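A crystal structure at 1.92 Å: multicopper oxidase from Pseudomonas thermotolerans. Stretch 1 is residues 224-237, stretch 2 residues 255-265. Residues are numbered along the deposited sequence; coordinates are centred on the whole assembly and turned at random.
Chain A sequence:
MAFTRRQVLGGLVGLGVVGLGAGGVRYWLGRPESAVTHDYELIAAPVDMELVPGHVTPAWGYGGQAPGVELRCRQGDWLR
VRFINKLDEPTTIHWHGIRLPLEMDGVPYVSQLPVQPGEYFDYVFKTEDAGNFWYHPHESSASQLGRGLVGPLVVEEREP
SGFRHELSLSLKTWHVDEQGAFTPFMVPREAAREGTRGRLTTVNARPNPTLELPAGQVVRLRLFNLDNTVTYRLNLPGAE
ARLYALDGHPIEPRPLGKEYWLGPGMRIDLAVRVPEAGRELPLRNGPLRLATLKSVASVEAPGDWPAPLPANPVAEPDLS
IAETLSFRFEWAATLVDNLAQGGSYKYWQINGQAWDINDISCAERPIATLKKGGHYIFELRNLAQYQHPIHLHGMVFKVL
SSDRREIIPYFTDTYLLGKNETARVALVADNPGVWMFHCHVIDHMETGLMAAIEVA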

# COMPACT_ATOMS: atom_id res chain seq x y z
N PHE A 224 -3.08 -6.68 -2.27
CA PHE A 224 -2.13 -5.58 -2.21
C PHE A 224 -2.10 -4.86 -3.56
O PHE A 224 -1.88 -5.46 -4.61
CB PHE A 224 -0.70 -6.08 -1.94
CG PHE A 224 -0.55 -6.98 -0.77
CD1 PHE A 224 -0.84 -8.31 -0.87
CD2 PHE A 224 -0.07 -6.50 0.43
CE1 PHE A 224 -0.61 -9.14 0.24
CE2 PHE A 224 0.07 -7.30 1.54
CZ PHE A 224 -0.14 -8.64 1.41
N ASN A 225 -2.30 -3.56 -3.51
CA ASN A 225 -2.17 -2.79 -4.74
C ASN A 225 -0.74 -2.25 -4.74
O ASN A 225 -0.41 -1.28 -4.02
CB ASN A 225 -3.23 -1.69 -4.83
CG ASN A 225 -3.05 -0.81 -6.09
OD1 ASN A 225 -1.97 -0.77 -6.69
ND2 ASN A 225 -4.12 -0.12 -6.48
N LEU A 226 0.12 -2.90 -5.52
CA LEU A 226 1.46 -2.51 -5.55
C LEU A 226 1.73 -1.61 -6.72
O LEU A 226 2.88 -1.35 -6.99
CB LEU A 226 2.42 -3.71 -5.52
CG LEU A 226 2.14 -4.69 -4.42
CD1 LEU A 226 3.25 -5.72 -4.45
CD2 LEU A 226 2.13 -4.04 -3.04
N ASP A 227 0.68 -1.03 -7.30
CA ASP A 227 0.84 -0.21 -8.45
C ASP A 227 1.21 1.21 -8.14
O ASP A 227 0.88 1.71 -7.15
CB ASP A 227 -0.40 -0.22 -9.30
CG ASP A 227 -0.08 0.23 -10.74
OD1 ASP A 227 0.59 -0.59 -11.47
OD2 ASP A 227 -0.41 1.44 -11.06
N ASN A 228 1.90 1.86 -9.06
CA ASN A 228 2.27 3.32 -9.01
C ASN A 228 1.08 4.21 -9.13
O ASN A 228 1.14 5.32 -8.65
CB ASN A 228 3.13 3.73 -10.24
CG ASN A 228 4.56 3.22 -10.20
OD1 ASN A 228 4.80 2.11 -9.78
ND2 ASN A 228 5.51 4.04 -10.69
N THR A 229 0.04 3.82 -9.89
CA THR A 229 -1.09 4.78 -10.24
C THR A 229 -2.52 4.22 -10.30
O THR A 229 -3.49 4.98 -10.09
CB THR A 229 -0.81 5.53 -11.59
OG1 THR A 229 -1.44 4.87 -12.68
CG2 THR A 229 0.59 5.56 -11.86
N VAL A 230 -2.66 2.94 -10.60
CA VAL A 230 -3.98 2.37 -10.79
C VAL A 230 -4.86 2.23 -9.52
O VAL A 230 -4.41 1.93 -8.49
CB VAL A 230 -3.91 1.08 -11.60
CG1 VAL A 230 -5.26 0.45 -11.74
CG2 VAL A 230 -3.35 1.38 -12.98
N THR A 231 -6.12 2.57 -9.61
CA THR A 231 -7.12 2.18 -8.65
C THR A 231 -7.96 1.05 -9.24
O THR A 231 -8.67 1.28 -10.17
CB THR A 231 -7.99 3.34 -8.32
OG1 THR A 231 -7.23 4.27 -7.54
CG2 THR A 231 -9.17 2.90 -7.52
N TYR A 232 -7.89 -0.15 -8.67
CA TYR A 232 -8.62 -1.29 -9.13
C TYR A 232 -9.99 -1.31 -8.47
O TYR A 232 -10.11 -1.29 -7.26
CB TYR A 232 -7.90 -2.53 -8.78
CG TYR A 232 -6.52 -2.54 -9.34
CD1 TYR A 232 -6.29 -2.86 -10.67
CD2 TYR A 232 -5.42 -2.29 -8.50
CE1 TYR A 232 -4.98 -2.84 -11.17
CE2 TYR A 232 -4.15 -2.33 -8.99
CZ TYR A 232 -3.94 -2.59 -10.32
OH TYR A 232 -2.64 -2.58 -10.76
N ARG A 233 -11.03 -1.29 -9.31
CA ARG A 233 -12.44 -1.27 -8.88
C ARG A 233 -12.80 -2.69 -8.69
O ARG A 233 -13.39 -3.34 -9.54
CB ARG A 233 -13.31 -0.59 -9.93
CG ARG A 233 -12.89 0.86 -10.08
CD ARG A 233 -13.91 1.73 -10.82
NE ARG A 233 -14.37 1.17 -12.11
CZ ARG A 233 -13.60 0.95 -13.19
NH1 ARG A 233 -12.28 1.20 -13.19
NH2 ARG A 233 -14.18 0.45 -14.31
N LEU A 234 -12.34 -3.21 -7.58
CA LEU A 234 -12.40 -4.67 -7.36
C LEU A 234 -13.79 -5.12 -7.12
O LEU A 234 -14.55 -4.53 -6.35
CB LEU A 234 -11.57 -5.07 -6.11
CG LEU A 234 -10.05 -4.93 -6.09
CD1 LEU A 234 -9.54 -5.43 -4.74
CD2 LEU A 234 -9.40 -5.70 -7.20
N ASN A 235 -14.13 -6.22 -7.73
CA ASN A 235 -15.46 -6.76 -7.62
C ASN A 235 -15.26 -8.21 -7.87
O ASN A 235 -14.26 -8.56 -8.52
CB ASN A 235 -16.44 -6.04 -8.58
CG ASN A 235 -16.07 -6.21 -10.02
OD1 ASN A 235 -15.35 -5.39 -10.61
ND2 ASN A 235 -16.56 -7.26 -10.61
N LEU A 236 -16.10 -9.05 -7.26
CA LEU A 236 -15.95 -10.54 -7.40
C LEU A 236 -17.34 -11.17 -7.60
O LEU A 236 -17.94 -11.69 -6.67
CB LEU A 236 -15.24 -11.11 -6.16
CG LEU A 236 -14.38 -12.38 -6.22
CD1 LEU A 236 -14.11 -12.79 -4.76
CD2 LEU A 236 -14.98 -13.51 -7.00
N PRO A 237 -17.89 -11.09 -8.84
CA PRO A 237 -19.31 -11.38 -8.93
C PRO A 237 -19.58 -12.78 -8.60
O PRO A 237 -18.81 -13.62 -8.98
CB PRO A 237 -19.65 -11.13 -10.41
CG PRO A 237 -18.42 -10.56 -11.03
CD PRO A 237 -17.26 -10.87 -10.15
N PRO A 255 -19.96 -7.30 3.96
CA PRO A 255 -19.86 -7.83 2.58
C PRO A 255 -19.09 -6.89 1.70
O PRO A 255 -19.16 -5.66 1.89
CB PRO A 255 -21.33 -7.92 2.08
CG PRO A 255 -22.15 -8.00 3.35
CD PRO A 255 -21.38 -7.21 4.41
N LEU A 256 -18.36 -7.46 0.75
CA LEU A 256 -17.76 -6.71 -0.32
C LEU A 256 -18.80 -5.79 -0.93
O LEU A 256 -18.59 -4.60 -0.98
CB LEU A 256 -17.22 -7.62 -1.39
CG LEU A 256 -16.55 -6.85 -2.51
CD1 LEU A 256 -15.36 -5.97 -2.13
CD2 LEU A 256 -16.07 -7.91 -3.45
N GLY A 257 -19.94 -6.35 -1.33
CA GLY A 257 -20.88 -5.66 -2.19
C GLY A 257 -20.29 -5.54 -3.61
O GLY A 257 -19.49 -6.39 -4.08
N LYS A 258 -20.66 -4.44 -4.26
CA LYS A 258 -20.51 -4.23 -5.70
C LYS A 258 -19.06 -4.05 -6.07
O LYS A 258 -18.57 -4.67 -7.01
CB LYS A 258 -21.31 -2.98 -6.15
CG LYS A 258 -21.23 -2.57 -7.65
CD LYS A 258 -21.29 -3.71 -8.67
CE LYS A 258 -22.55 -4.58 -8.54
NZ LYS A 258 -23.63 -4.24 -9.52
N GLU A 259 -18.35 -3.20 -5.34
CA GLU A 259 -16.97 -3.01 -5.69
C GLU A 259 -16.19 -2.45 -4.55
O GLU A 259 -16.74 -1.89 -3.61
CB GLU A 259 -16.81 -2.17 -6.99
CG GLU A 259 -17.60 -0.88 -6.99
CD GLU A 259 -17.41 -0.09 -8.28
OE1 GLU A 259 -17.04 -0.66 -9.35
OE2 GLU A 259 -17.63 1.13 -8.18
N TYR A 260 -14.91 -2.68 -4.55
CA TYR A 260 -14.09 -1.96 -3.60
C TYR A 260 -13.00 -1.23 -4.39
O TYR A 260 -12.33 -1.85 -5.20
CB TYR A 260 -13.52 -2.91 -2.56
CG TYR A 260 -12.75 -2.17 -1.52
CD1 TYR A 260 -11.41 -1.85 -1.72
CD2 TYR A 260 -13.36 -1.76 -0.33
CE1 TYR A 260 -10.69 -1.16 -0.77
CE2 TYR A 260 -12.64 -1.09 0.60
CZ TYR A 260 -11.28 -0.81 0.37
OH TYR A 260 -10.56 -0.08 1.30
N TRP A 261 -12.82 0.05 -4.16
CA TRP A 261 -11.82 0.85 -4.89
C TRP A 261 -10.50 0.77 -4.18
O TRP A 261 -10.28 1.44 -3.14
CB TRP A 261 -12.25 2.32 -5.00
CG TRP A 261 -13.40 2.55 -5.97
CD1 TRP A 261 -14.52 1.81 -6.08
CD2 TRP A 261 -13.52 3.59 -6.94
NE1 TRP A 261 -15.34 2.31 -7.02
CE2 TRP A 261 -14.75 3.40 -7.59
CE3 TRP A 261 -12.70 4.64 -7.34
CZ2 TRP A 261 -15.21 4.25 -8.60
CZ3 TRP A 261 -13.14 5.48 -8.34
CH2 TRP A 261 -14.38 5.28 -8.97
N LEU A 262 -9.63 -0.07 -4.69
CA LEU A 262 -8.34 -0.33 -4.10
C LEU A 262 -7.40 0.60 -4.79
O LEU A 262 -6.93 0.32 -5.90
CB LEU A 262 -7.86 -1.79 -4.40
CG LEU A 262 -6.68 -2.30 -3.53
CD1 LEU A 262 -7.19 -2.34 -2.16
CD2 LEU A 262 -6.30 -3.73 -3.85
N GLY A 263 -7.16 1.71 -4.16
CA GLY A 263 -6.13 2.62 -4.62
C GLY A 263 -4.70 2.16 -4.50
O GLY A 263 -4.39 1.22 -3.80
N PRO A 264 -3.78 2.87 -5.16
CA PRO A 264 -2.36 2.48 -5.05
C PRO A 264 -1.91 2.51 -3.60
O PRO A 264 -2.27 3.45 -2.80
CB PRO A 264 -1.64 3.50 -5.92
CG PRO A 264 -2.71 4.13 -6.79
CD PRO A 264 -3.98 4.05 -6.03
N GLY A 265 -1.25 1.42 -3.22
CA GLY A 265 -0.78 1.29 -1.85
C GLY A 265 -1.81 0.92 -0.80
O GLY A 265 -1.50 0.88 0.40
O HOH W 1 -16.74 -0.20 -11.78
O HOH W 2 -18.36 -7.79 -5.86

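Why does Leu-262 lose more surface to the other stretch than any other residue here? It sits in the antiparallel pairing of strand 260-262 with strand 232-235, and both its backbone and its side chain are engaged. Its N donates to Tyr-232 O at 2.9 Å in a nearly straight hydrogen bond, and Tyr-232 N returns one to Leu-262 O at 3.0 Å. The side chain lies on the same face of the sheet as those of Tyr-232, Leu-234 and Tyr-260, where Leu-262 CD2 packs 3.8 Å from Leu-234 CD1. Leu-262 O is also approached by Thr-231 CA at 3.3 Å.

How does Pro-264 find a close fit without a hydrogen bond to offer? Its nitrogen carries no hydrogen to donate; its ring packs against the loop that joins the strands of the first stretch. Pro-264 CB comes within 3.3 Å of Asp-227 O, and Pro-264 CG lies 3.3 Å from Val-230 O and 3.5 Å from Thr-229 O. That loop is held in shape from within: Asp-227 OD2 accepts from both Thr-229 N and Val-230 N, each at 2.7 Å. Asn-225 braces it too, its OD1 taking a 2.7 Å bond from Asp-227 N and its ND2 giving a 2.9 Å bond to Val-230 O. Asn-225 ND2 also reaches across to Leu-262 O at 2.9 Å, so one amide ties the loop to the end of the neighbouring strand. Just beyond the proline, Gly-265 N donates to Asn-225 O at 2.9 Å.

What does Leu-234 add farther along the strands? It repeats the two-way backbone pairing, with Leu-234 N bonded to Tyr-260 O at 2.7 Å and Tyr-260 N to Leu-234 O at 2.6 Å. The bonds are short, and Glu-259 CA, just before the strand, makes a CA-H...O contact with Leu-234 O at 2.9 Å.

What happens on the other face of the sheet? Between the two hydrogen-bonded pairs, Arg-233 and Trp-261 form a non-hydrogen-bonded pair, and their side chains meet instead. Arg-233 CD lies over the indole face, 3.9 Å from the centroid of the six-membered ring of Trp-261. The indole is anchored in turn by Trp-261 NE1 donating to Glu-259 OE2 at 2.8 Å. Arg-233 NE and Glu-259 OE1, 4.3 Å apart, are too distant for a salt bridge, but water 1 links them, accepting from Arg-233 NE at 2.8 Å and donating to Glu-259 OE1 at 2.5 Å.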